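Side-chain contacts in dTDP-4-amino-4,6-dideoxyglucose formyltransferase (Shewanella sp. FDAARGOS_354, PDB 6V2T), which probably transfers a formyl group from a folate cofactor to the 4-amino group of dTDP-4-amino-4,6-dideoxyglucose, a sugar made for the O-antigen of lipopolysaccharide: residues B[159-164]-B[179-184]; B[144-147]-B[152-155]; B[246-251]-B[256-261]. All blocks are in the same frame, centred on the assembly; numbering follows the deposited sequence.

Overall arrangement
Contacts 1 and 2, centred about 14 Å apart, share the mixed sheet of the formyltransferase domain. They meet where strands 141-147 and 157-163 run side by side: Phe159 O probably accepts a hydrogen bond from Ile145 N, 2.8 Å away, and Gln160 likewise reaches Thr144. Contact 2 belongs to the folate pocket; contact 1 backs the sheet, with the side chain of Val163 about 12 Å from the sugar nucleotide. Contact 3 stands apart in the C-terminal domain, its centre about 31 Å from contact 1 and 33 Å from contact 2. The sugar nucleotide reaches from contact 3 toward contact 2: its thymine is hydrogen-bonded to Asn246, and the side chain of Asp153 lies about 6 Å away.

Contact 1. Residues B[159-164]-B[179-184]; sequences FQKEVP and QQTEMD
Thr181 is turned about chi1 (-82°) such that its two branches divide the strand between them: the methyl CG2 is directed at Lys161, while OG1 lies against Val163. Val163 replies with CG1, the branch lying beside its own backbone N, which slides past Thr181 in the opposite sense and comes within 3.4 Å of Thr181 OG1 and 3.6 Å of Thr181 CB. On the other branch, Thr181 CG2 sits 3.8 Å from Lys161 CB and 3.7 Å from Lys161 O. No hydrogen bond links the two segments; the contact rests on van der Waals packing.

The lysine chain is bent almost into an eclipsed form at chi3 (8°), which carries the ammonium group across Asp184 rather than along it. NZ of Lys161 stands 3.9 Å from CB of Asp184 and 4.3 Å from its OD2, beyond a salt bridge, though the opposite charges probably still attract. The other carboxylate oxygen is engaged one helical turn back: Gln180 NE2 donates to Asp184 OD1 over 3.2 Å, with OD1 in the plane of the amide but the donor above the plane of the carboxylate.

On the far side of the same helix, Glu182 OE2 is hydrogen-bonded to His99, a residue of the sugar-nucleotide pocket. Strand 157-163 is an outer strand of the seven-stranded sheet, and the 179-184 helix segment runs roughly antiparallel to residues 159-163 (150° between directions), its axis 9.1 Å away. This is the alpha/beta layering of a Rossmann-like formyltransferase domain, with a long helix packed against one side of the sheet's outer strand.

Contact 2. Residues B[144-147]-B[152-155]; sequences TIHL and IDDG. With FOL (folic acid), chain H.
Leu147 O and Gly155 CA come unusually close, 2.9 Å apart in a CA-H...O contact, while the same oxygen accepts a hydrogen bond from His146 ND1, also at 2.9 Å. The imidazole donor approaches from above the carbonyl plane. These contacts close the loop between strands 141-147 and 157-163 of the formyltransferase fold, where the chain leaves the sheet to line the folate pocket.

His146 gains its place over the loop by a chi1 of 67°, which sets CG between the backbone N and the carbonyl carbon. Its CB then rests 3.6 Å from Gly155 O, and its CE1 reaches Asp153 CA. NE2 is held by Asn116, leaving the ring gripped at both nitrogens and its rotation fixed. The Asp153 carboxylate is turned nearly perpendicular to the ring, 79° between planes; its OD2 is bonded to Gly127 N, and its OD1 lies 3.5 Å from N5 of the folate.

Ile152 CG2 meets the rim of the aminobenzoyl ring, 3.6 Å from ligand C15. The pterin oxygen O4 meets the edge of the His146 ring in plane, with CE1 3.4 Å away, and accepts a hydrogen bond of 2.9 Å from Asp153 N.

Contact 3. Residues B[246-251]-B[256-261]; sequences NAYYLR and KVYIRL. With 0FX (dTDP-4-amino-4,6-dideoxyglucose), chain G.
The Tyr248 ring carries the chain of Lys256 over one face and has Asn246 O in plane at its edge; the Tyr258 ring takes Tyr248 CB over a face and the same Asn246 oxygen near its edge; the Tyr249 ring has Val257 CB over a face and Ile259 CD1 at its edge. Together they clothe the two sides of a beta hairpin in the C-terminal domain, whose strand 256-266 also pairs, through residues 256-261, with a strand of the second subunit, extending the sheet across the dimer interface.

The straight chain of Lys256 crosses Tyr248 with CD 4.1 Å from the ring centroid, a CH-pi contact, and NZ 4.4 Å from it in a cation-pi contact. Tyr248 and Tyr258 point the same way, their planes inclined at 54°. On the other side, a chi1 of 62° folds the Tyr249 ring alongside Val257, with CZ of Tyr249 3.4 Å from CB of Val257. Arg251 CD packs on Val257 CG2, while its guanidinium makes a salt bridge with Glu167 of the second subunit.

Tyr249 and Val257 form the hydrogen-bonded pair, and Ile259 N donates to Ala247 O. A water bridges Ala247 N and Ile259 O. Beyond it, Asn246 binds the thymine through two hydrogen bonds: OD1 accepts from N31 of the ligand at 2.9 Å, and ND2, also bonded to Leu239 O, donates to ligand O21 at 2.8 Å.

Contact 1. Residues B[159-164]-B[179-184]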
loop_
_atom_site.group_PDB
_atom_site.type_symbol
_atom_site.label_atom_id
_atom_site.label_comp_id
_atom_site.label_asym_id
_atom_site.label_seq_id
_atom_site.Cartn_x
_atom_site.Cartn_y
_atom_site.Cartn_z
ATOM N N PHE B 159 25.324 20.670 -13.696
ATOM C CA PHE B 159 25.657 19.349 -13.118
ATOM C C PHE B 159 24.416 18.486 -13.208
ATOM O O PHE B 159 23.321 19.054 -13.032
ATOM C CB PHE B 159 26.060 19.486 -11.650
ATOM C CG PHE B 159 27.237 20.396 -11.454
ATOM C CD1 PHE B 159 28.534 19.945 -11.662
ATOM C CD2 PHE B 159 27.044 21.707 -11.091
ATOM C CE1 PHE B 159 29.613 20.802 -11.485
ATOM C CE2 PHE B 159 28.125 22.566 -10.937
ATOM C CZ PHE B 159 29.407 22.103 -11.112
ATOM N N GLN B 160 24.550 17.193 -13.471
ATOM C CA GLN B 160 23.382 16.290 -13.355
ATOM C C GLN B 160 23.858 14.867 -13.074
ATOM O O GLN B 160 24.996 14.513 -13.473
ATOM C CB GLN B 160 22.474 16.411 -14.583
ATOM C CG GLN B 160 22.975 15.725 -15.828
ATOM C CD GLN B 160 22.000 15.806 -16.990
ATOM O OE1 GLN B 160 22.346 15.402 -18.090
ATOM N NE2 GLN B 160 20.779 16.301 -16.780
ATOM N N LYS B 161 22.993 14.082 -12.435
ATOM C CA LYS B 161 23.260 12.655 -12.151
ATOM C C LYS B 161 21.975 11.851 -12.264
ATOM O O LYS B 161 20.969 12.227 -11.658
ATOM C CB LYS B 161 23.927 12.514 -10.780
ATOM C CG LYS B 161 24.405 11.086 -10.490
ATOM C CD LYS B 161 25.408 10.939 -9.352
ATOM C CE LYS B 161 25.639 12.206 -8.539
ATOM N NZ LYS B 161 26.461 11.979 -7.326
ATOM N N GLU B 162 22.028 10.800 -13.066
ATOM C CA GLU B 162 20.942 9.836 -13.274
ATOM C C GLU B 162 20.854 8.973 -12.019
ATOM O O GLU B 162 21.880 8.752 -11.362
ATOM C CB GLU B 162 21.208 9.008 -14.516
ATOM C CG GLU B 162 20.180 7.911 -14.722
ATOM C CD GLU B 162 20.163 7.280 -16.095
ATOM O OE1 GLU B 162 21.103 7.536 -16.858
ATOM O OE2 GLU B 162 19.172 6.592 -16.426
ATOM N N VAL B 163 19.650 8.563 -11.670
ATOM C CA VAL B 163 19.430 7.536 -10.625
ATOM C C VAL B 163 18.689 6.409 -11.315
ATOM O O VAL B 163 17.911 6.630 -12.262
ATOM C CB VAL B 163 18.711 8.080 -9.371
ATOM C CG1 VAL B 163 19.299 9.392 -8.902
ATOM C CG2 VAL B 163 17.223 8.215 -9.587
ATOM N N PRO B 164 18.989 5.159 -10.902
ATOM C CA PRO B 164 18.336 3.988 -11.468
ATOM C C PRO B 164 16.879 3.941 -10.996
ATOM O O PRO B 164 16.566 4.503 -9.948
ATOM C CB PRO B 164 19.163 2.815 -10.909
ATOM C CG PRO B 164 19.687 3.337 -9.585
ATOM C CD PRO B 164 19.921 4.820 -9.812
ATOM N N GLN B 179 16.189 12.470 -4.218
ATOM C CA GLN B 179 16.483 13.439 -3.126
ATOM C C GLN B 179 17.906 13.192 -2.619
ATOM O O GLN B 179 18.619 14.196 -2.384
ATOM C CB GLN B 179 15.501 13.366 -1.951
ATOM C CG GLN B 179 14.092 13.874 -2.239
ATOM C CD GLN B 179 13.207 13.772 -1.007
ATOM O OE1 GLN B 179 12.855 12.681 -0.521
ATOM N NE2 GLN B 179 12.803 14.919 -0.502
ATOM N N GLN B 180 18.330 11.929 -2.503
ATOM C CA GLN B 180 19.703 11.601 -2.010
ATOM C C GLN B 180 20.750 12.137 -3.000
ATOM O O GLN B 180 21.761 12.711 -2.560
ATOM C CB GLN B 180 19.903 10.099 -1.818
ATOM C CG GLN B 180 21.215 9.775 -1.111
ATOM C CD GLN B 180 21.395 10.542 0.182
ATOM O OE1 GLN B 180 20.581 10.439 1.108
ATOM N NE2 GLN B 180 22.446 11.350 0.242
ATOM N N THR B 181 20.513 11.923 -4.290
ATOM C CA THR B 181 21.374 12.389 -5.398
ATOM C C THR B 181 21.417 13.919 -5.434
ATOM O O THR B 181 22.509 14.437 -5.754
ATOM C CB THR B 181 20.937 11.742 -6.715
ATOM O OG1 THR B 181 21.578 10.472 -6.669
ATOM C CG2 THR B 181 21.369 12.502 -7.943
ATOM N N GLU B 182 20.284 14.605 -5.213
ATOM C CA GLU B 182 20.224 16.073 -5.119
ATOM C C GLU B 182 21.131 16.514 -3.971
ATOM O O GLU B 182 21.851 17.503 -4.133
ATOM C CB GLU B 182 18.839 16.657 -4.833
ATOM C CG GLU B 182 17.795 16.465 -5.913
ATOM C CD GLU B 182 16.512 17.224 -5.598
ATOM O OE1 GLU B 182 15.981 17.057 -4.453
ATOM O OE2 GLU B 182 16.074 18.036 -6.459
ATOM N N MET B 183 21.083 15.804 -2.841
ATOM C CA MET B 183 21.923 16.167 -1.670
ATOM C C MET B 183 23.395 15.914 -1.982
ATOM O O MET B 183 24.191 16.795 -1.654
ATOM C CB MET B 183 21.461 15.399 -0.439
ATOM C CG MET B 183 20.136 15.930 0.044
ATOM S SD MET B 183 19.595 15.206 1.624
ATOM C CE MET B 183 19.614 13.456 1.251
ATOM N N ASP B 184 23.724 14.797 -2.635
ATOM C CA ASP B 184 25.094 14.471 -3.083
ATOM C C ASP B 184 25.611 15.584 -4.005
ATOM O O ASP B 184 26.726 16.046 -3.778
ATOM C CB ASP B 184 25.172 13.123 -3.806
ATOM C CG ASP B 184 24.961 11.874 -2.958
ATOM O OD1 ASP B 184 24.875 12.000 -1.722
ATOM O OD2 ASP B 184 24.822 10.788 -3.573
#

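Contact 2. Residues B[144-147]-B[152-155]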
loop_
_atom_site.group_PDB
_atom_site.type_symbol
_atom_site.label_atom_id
_atom_site.label_comp_id
_atom_site.label_asym_id
_atom_site.label_seq_id
_atom_site.Cartn_x
_atom_site.Cartn_y
_atom_site.Cartn_z
ATOM N N THR B 144 19.003 17.414 -11.926
ATOM C CA THR B 144 19.647 18.383 -12.852
ATOM C C THR B 144 19.766 19.739 -12.142
ATOM O O THR B 144 18.726 20.300 -11.631
ATOM C CB THR B 144 18.881 18.505 -14.173
ATOM O OG1 THR B 144 18.669 17.234 -14.790
ATOM C CG2 THR B 144 19.618 19.413 -15.139
ATOM N N ILE B 145 20.980 20.272 -12.086
ATOM C CA ILE B 145 21.232 21.688 -11.699
ATOM C C ILE B 145 21.514 22.458 -12.987
ATOM O O ILE B 145 22.484 22.086 -13.704
ATOM C CB ILE B 145 22.380 21.792 -10.687
ATOM C CG1 ILE B 145 22.106 20.891 -9.483
ATOM C CG2 ILE B 145 22.558 23.241 -10.271
ATOM C CD1 ILE B 145 23.159 20.999 -8.399
ATOM N N HIS B 146 20.658 23.426 -13.308
ATOM C CA HIS B 146 20.693 24.113 -14.629
ATOM C C HIS B 146 20.460 25.605 -14.463
ATOM O O HIS B 146 19.830 26.033 -13.459
ATOM C CB HIS B 146 19.694 23.427 -15.577
ATOM C CG HIS B 146 18.268 23.613 -15.174
ATOM N ND1 HIS B 146 17.517 24.679 -15.622
ATOM C CD2 HIS B 146 17.447 22.890 -14.395
ATOM C CE1 HIS B 146 16.300 24.597 -15.115
ATOM N NE2 HIS B 146 16.226 23.527 -14.369
ATOM N N LEU B 147 21.017 26.388 -15.378
ATOM C CA LEU B 147 20.682 27.822 -15.516
ATOM C C LEU B 147 19.201 27.902 -15.910
ATOM O O LEU B 147 18.749 27.045 -16.670
ATOM C CB LEU B 147 21.589 28.452 -16.583
ATOM C CG LEU B 147 23.041 28.685 -16.159
ATOM C CD1 LEU B 147 23.900 29.107 -17.347
ATOM C CD2 LEU B 147 23.120 29.727 -15.063
ATOM N N ILE B 152 10.698 26.248 -19.034
ATOM C CA ILE B 152 10.711 25.485 -17.754
ATOM C C ILE B 152 11.682 24.312 -17.896
ATOM O O ILE B 152 11.511 23.484 -18.823
ATOM C CB ILE B 152 9.289 25.072 -17.354
ATOM C CG1 ILE B 152 8.391 26.301 -17.232
ATOM C CG2 ILE B 152 9.303 24.256 -16.065
ATOM C CD1 ILE B 152 6.923 25.990 -17.013
ATOM N N ASP B 153 12.610 24.201 -16.936
ATOM C CA ASP B 153 13.527 23.043 -16.801
ATOM C C ASP B 153 14.258 22.877 -18.145
ATOM O O ASP B 153 14.402 21.736 -18.598
ATOM C CB ASP B 153 12.756 21.804 -16.321
ATOM C CG ASP B 153 11.978 22.006 -15.031
ATOM O OD1 ASP B 153 12.351 22.915 -14.243
ATOM O OD2 ASP B 153 10.989 21.270 -14.831
ATOM N N ASP B 154 14.697 24.001 -18.730
ATOM C CA ASP B 154 15.144 24.100 -20.147
ATOM C C ASP B 154 16.556 24.685 -20.290
ATOM O O ASP B 154 17.185 24.319 -21.271
ATOM C CB ASP B 154 14.182 24.940 -20.972
ATOM C CG ASP B 154 14.490 24.864 -22.465
ATOM O OD1 ASP B 154 14.991 25.852 -22.977
ATOM O OD2 ASP B 154 14.317 23.763 -23.054
ATOM N N GLY B 155 17.061 25.494 -19.340
ATOM C CA GLY B 155 18.357 26.189 -19.459
ATOM C C GLY B 155 19.565 25.256 -19.366
ATOM O O GLY B 155 19.371 24.065 -19.071
HETATM N N1 FOL H . 11.211 29.333 -13.763
HETATM C C2 FOL H . 11.728 29.451 -14.996
HETATM N NA2 FOL H . 11.514 30.560 -15.697
HETATM N N3 FOL H . 12.513 28.467 -15.531
HETATM C C4 FOL H . 12.724 27.331 -14.849
HETATM O O4 FOL H . 13.457 26.483 -15.423
HETATM C C4A FOL H . 12.195 27.190 -13.569
HETATM N N5 FOL H . 12.339 26.081 -12.843
HETATM C C6 FOL H . 11.493 25.760 -11.688
HETATM C C7 FOL H . 11.204 27.080 -10.949
HETATM N N8 FOL H . 10.870 28.165 -11.831
HETATM C C8A FOL H . 11.425 28.237 -13.051
HETATM C C9 FOL H . 10.297 24.803 -12.051
HETATM N N10 FOL H . 9.095 25.054 -11.251
HETATM C C11 FOL H . 5.095 25.068 -12.559
HETATM C C12 FOL H . 5.441 25.382 -11.243
HETATM C C13 FOL H . 6.777 25.356 -10.828
HETATM C C14 FOL H . 7.797 25.046 -11.703
HETATM C C15 FOL H . 7.452 24.761 -13.020
HETATM C C16 FOL H . 6.121 24.770 -13.445
HETATM C C FOL H . 3.656 25.123 -13.016
HETATM O O FOL H . 2.906 25.792 -12.338
HETATM N N FOL H . 3.211 24.558 -14.141
#

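Contact 3. Residues B[246-251]-B[256-261]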
loop_
_atom_site.group_PDB
_atom_site.type_symbol
_atom_site.label_atom_id
_atom_site.label_comp_id
_atom_site.label_asym_id
_atom_site.label_seq_id
_atom_site.Cartn_x
_atom_site.Cartn_y
_atom_site.Cartn_z
ATOM N N ASN B 246 -3.768 9.760 -5.365
ATOM C CA ASN B 246 -3.378 9.959 -6.782
ATOM C C ASN B 246 -4.356 9.198 -7.674
ATOM O O ASN B 246 -5.332 9.816 -8.153
ATOM C CB ASN B 246 -1.897 9.643 -7.004
ATOM C CG ASN B 246 -0.944 10.594 -6.309
ATOM O OD1 ASN B 246 -1.241 11.775 -6.105
ATOM N ND2 ASN B 246 0.221 10.090 -5.947
ATOM N N ALA B 247 -4.066 7.936 -7.983
ATOM C CA ALA B 247 -4.869 7.118 -8.908
ATOM C C ALA B 247 -6.258 6.928 -8.293
ATOM O O ALA B 247 -6.339 6.654 -7.094
ATOM C CB ALA B 247 -4.183 5.805 -9.177
ATOM N N TYR B 248 -7.296 7.077 -9.098
ATOM C CA TYR B 248 -8.701 6.798 -8.719
ATOM C C TYR B 248 -9.467 6.353 -9.958
ATOM O O TYR B 248 -9.030 6.674 -11.063
ATOM C CB TYR B 248 -9.363 8.032 -8.107
ATOM C CG TYR B 248 -9.538 9.145 -9.096
ATOM C CD1 TYR B 248 -8.511 10.044 -9.338
ATOM C CD2 TYR B 248 -10.698 9.258 -9.848
ATOM C CE1 TYR B 248 -8.644 11.061 -10.265
ATOM C CE2 TYR B 248 -10.842 10.260 -10.791
ATOM C CZ TYR B 248 -9.822 11.176 -10.980
ATOM O OH TYR B 248 -9.937 12.148 -11.922
ATOM N N TYR B 249 -10.579 5.643 -9.767
ATOM C CA TYR B 249 -11.668 5.533 -10.777
ATOM C C TYR B 249 -12.930 6.201 -10.212
ATOM O O TYR B 249 -13.167 6.249 -8.974
ATOM C CB TYR B 249 -11.867 4.093 -11.279
ATOM C CG TYR B 249 -12.264 3.073 -10.240
ATOM C CD1 TYR B 249 -13.604 2.862 -9.909
ATOM C CD2 TYR B 249 -11.303 2.329 -9.577
ATOM C CE1 TYR B 249 -13.970 1.923 -8.963
ATOM C CE2 TYR B 249 -11.657 1.382 -8.629
ATOM C CZ TYR B 249 -12.990 1.197 -8.306
ATOM O OH TYR B 249 -13.299 0.281 -7.350
ATOM N N LEU B 250 -13.706 6.773 -11.137
ATOM C CA LEU B 250 -15.007 7.438 -10.880
ATOM C C LEU B 250 -16.110 6.380 -10.796
ATOM O O LEU B 250 -16.179 5.547 -11.710
ATOM C CB LEU B 250 -15.298 8.405 -12.030
ATOM C CG LEU B 250 -14.785 9.821 -11.825
ATOM C CD1 LEU B 250 -14.810 10.599 -13.136
ATOM C CD2 LEU B 250 -15.594 10.522 -10.745
ATOM N N ARG B 251 -16.946 6.437 -9.758
ATOM C CA ARG B 251 -18.165 5.583 -9.637
ATOM C C ARG B 251 -19.354 6.301 -10.278
ATOM O O ARG B 251 -19.359 7.531 -10.324
ATOM C CB ARG B 251 -18.391 5.259 -8.161
ATOM C CG ARG B 251 -17.467 4.165 -7.647
ATOM C CD ARG B 251 -17.536 3.918 -6.153
ATOM N NE ARG B 251 -18.893 3.823 -5.625
ATOM C CZ ARG B 251 -19.744 2.826 -5.864
ATOM N NH1 ARG B 251 -20.935 2.849 -5.291
ATOM N NH2 ARG B 251 -19.404 1.798 -6.632
ATOM N N LYS B 256 -15.283 8.476 -5.738
ATOM C CA LYS B 256 -13.975 8.024 -6.276
ATOM C C LYS B 256 -13.457 6.877 -5.416
ATOM O O LYS B 256 -13.583 6.944 -4.172
ATOM C CB LYS B 256 -12.978 9.189 -6.305
ATOM C CG LYS B 256 -13.276 10.232 -7.378
ATOM C CD LYS B 256 -12.389 11.453 -7.331
ATOM C CE LYS B 256 -12.913 12.556 -8.226
ATOM N NZ LYS B 256 -11.897 13.608 -8.458
ATOM N N VAL B 257 -12.866 5.882 -6.067
ATOM C CA VAL B 257 -12.062 4.856 -5.363
ATOM C C VAL B 257 -10.594 5.145 -5.655
ATOM O O VAL B 257 -10.211 4.993 -6.799
ATOM C CB VAL B 257 -12.465 3.444 -5.785
ATOM C CG1 VAL B 257 -11.585 2.432 -5.074
ATOM C CG2 VAL B 257 -13.942 3.188 -5.489
ATOM N N TYR B 258 -9.812 5.506 -4.640
ATOM C CA TYR B 258 -8.347 5.724 -4.793
ATOM C C TYR B 258 -7.625 4.380 -4.672
ATOM O O TYR B 258 -7.901 3.577 -3.725
ATOM C CB TYR B 258 -7.816 6.788 -3.824
ATOM C CG TYR B 258 -8.283 8.179 -4.172
ATOM C CD1 TYR B 258 -7.574 8.981 -5.058
ATOM C CD2 TYR B 258 -9.479 8.670 -3.673
ATOM C CE1 TYR B 258 -8.014 10.253 -5.387
ATOM C CE2 TYR B 258 -9.935 9.934 -3.998
ATOM C CZ TYR B 258 -9.196 10.734 -4.849
ATOM O OH TYR B 258 -9.647 11.970 -5.180
ATOM N N ILE B 259 -6.704 4.157 -5.614
ATOM C CA ILE B 259 -5.900 2.918 -5.731
ATOM C C ILE B 259 -4.440 3.254 -5.449
ATOM O O ILE B 259 -3.921 4.171 -6.089
ATOM C CB ILE B 259 -6.088 2.305 -7.129
ATOM C CG1 ILE B 259 -7.558 1.995 -7.406
ATOM C CG2 ILE B 259 -5.218 1.073 -7.295
ATOM C CD1 ILE B 259 -8.109 0.843 -6.583
ATOM N N ARG B 260 -3.801 2.479 -4.572
ATOM C CA ARG B 260 -2.360 2.568 -4.256
ATOM C C ARG B 260 -1.826 1.144 -4.375
ATOM O O ARG B 260 -2.598 0.187 -4.097
ATOM C CB ARG B 260 -2.114 3.158 -2.867
ATOM C CG ARG B 260 -2.564 4.604 -2.708
ATOM C CD ARG B 260 -2.570 5.131 -1.266
ATOM N NE ARG B 260 -3.166 6.473 -1.246
ATOM C CZ ARG B 260 -4.477 6.755 -1.034
ATOM N NH1 ARG B 260 -4.892 8.007 -1.067
ATOM N NH2 ARG B 260 -5.381 5.811 -0.779
ATOM N N LEU B 261 -0.564 1.020 -4.753
ATOM C CA LEU B 261 0.118 -0.293 -4.906
ATOM C C LEU B 261 1.484 -0.196 -4.249
ATOM O O LEU B 261 2.133 0.866 -4.355
ATOM C CB LEU B 261 0.231 -0.617 -6.402
ATOM C CG LEU B 261 0.813 -1.987 -6.763
ATOM C CD1 LEU B 261 0.024 -2.617 -7.891
ATOM C CD2 LEU B 261 2.275 -1.869 -7.157
HETATM O O4P 0FX G . 9.293 17.945 -5.381
HETATM P P2 0FX G . 8.569 18.967 -4.502
HETATM O O3P 0FX G . 9.509 19.807 -3.695
HETATM O O1G 0FX G . 7.891 19.894 -5.572
HETATM C C1G 0FX G . 8.151 21.295 -5.514
HETATM C C2G 0FX G . 6.798 21.952 -5.704
HETATM O O2G 0FX G . 5.836 21.614 -4.687
HETATM C C3G 0FX G . 6.271 21.483 -7.050
HETATM O O3G 0FX G . 5.044 22.191 -7.279
HETATM C C4G 0FX G . 7.304 21.704 -8.172
HETATM N N4A 0FX G . 6.859 20.995 -9.376
HETATM C C5G 0FX G . 8.711 21.206 -7.862
HETATM C C6G 0FX G . 9.711 21.681 -8.936
HETATM O O5G 0FX G . 9.079 21.670 -6.560
HETATM O OPP 0FX G . 7.500 18.525 -3.259
HETATM P P 0FX G . 6.111 18.027 -3.787
HETATM O O1P 0FX G . 5.279 18.939 -4.560
HETATM O O2P 0FX G . 5.291 17.699 -2.567
HETATM O O5 0FX G . 6.174 16.615 -4.488
HETATM C C5 0FX G . 7.038 15.612 -4.022
HETATM C C4 0FX G . 6.509 14.280 -4.569
HETATM O O4 0FX G . 5.267 13.914 -3.967
HETATM C C3 0FX G . 6.167 14.299 -6.069
HETATM O O3 0FX G . 7.320 14.154 -6.888
HETATM C C2 0FX G . 5.120 13.171 -6.241
HETATM C C1 0FX G . 4.455 13.199 -4.837
HETATM N N11 0FX G . 3.157 13.853 -4.919
HETATM C C61 0FX G . 2.972 15.142 -4.558
HETATM C C51 0FX G . 1.695 15.695 -4.641
HETATM C C5A 0FX G . 1.470 17.152 -4.249
HETATM C C21 0FX G . 2.135 13.100 -5.346
HETATM O O21 0FX G . 2.369 11.812 -5.701
HETATM N N31 0FX G . 0.882 13.603 -5.457
HETATM C C41 0FX G . 0.644 14.895 -5.105
HETATM O O41 0FX G . -0.615 15.396 -5.272
HETATM O O HOH W 1 -2.494 6.530 -6.059
#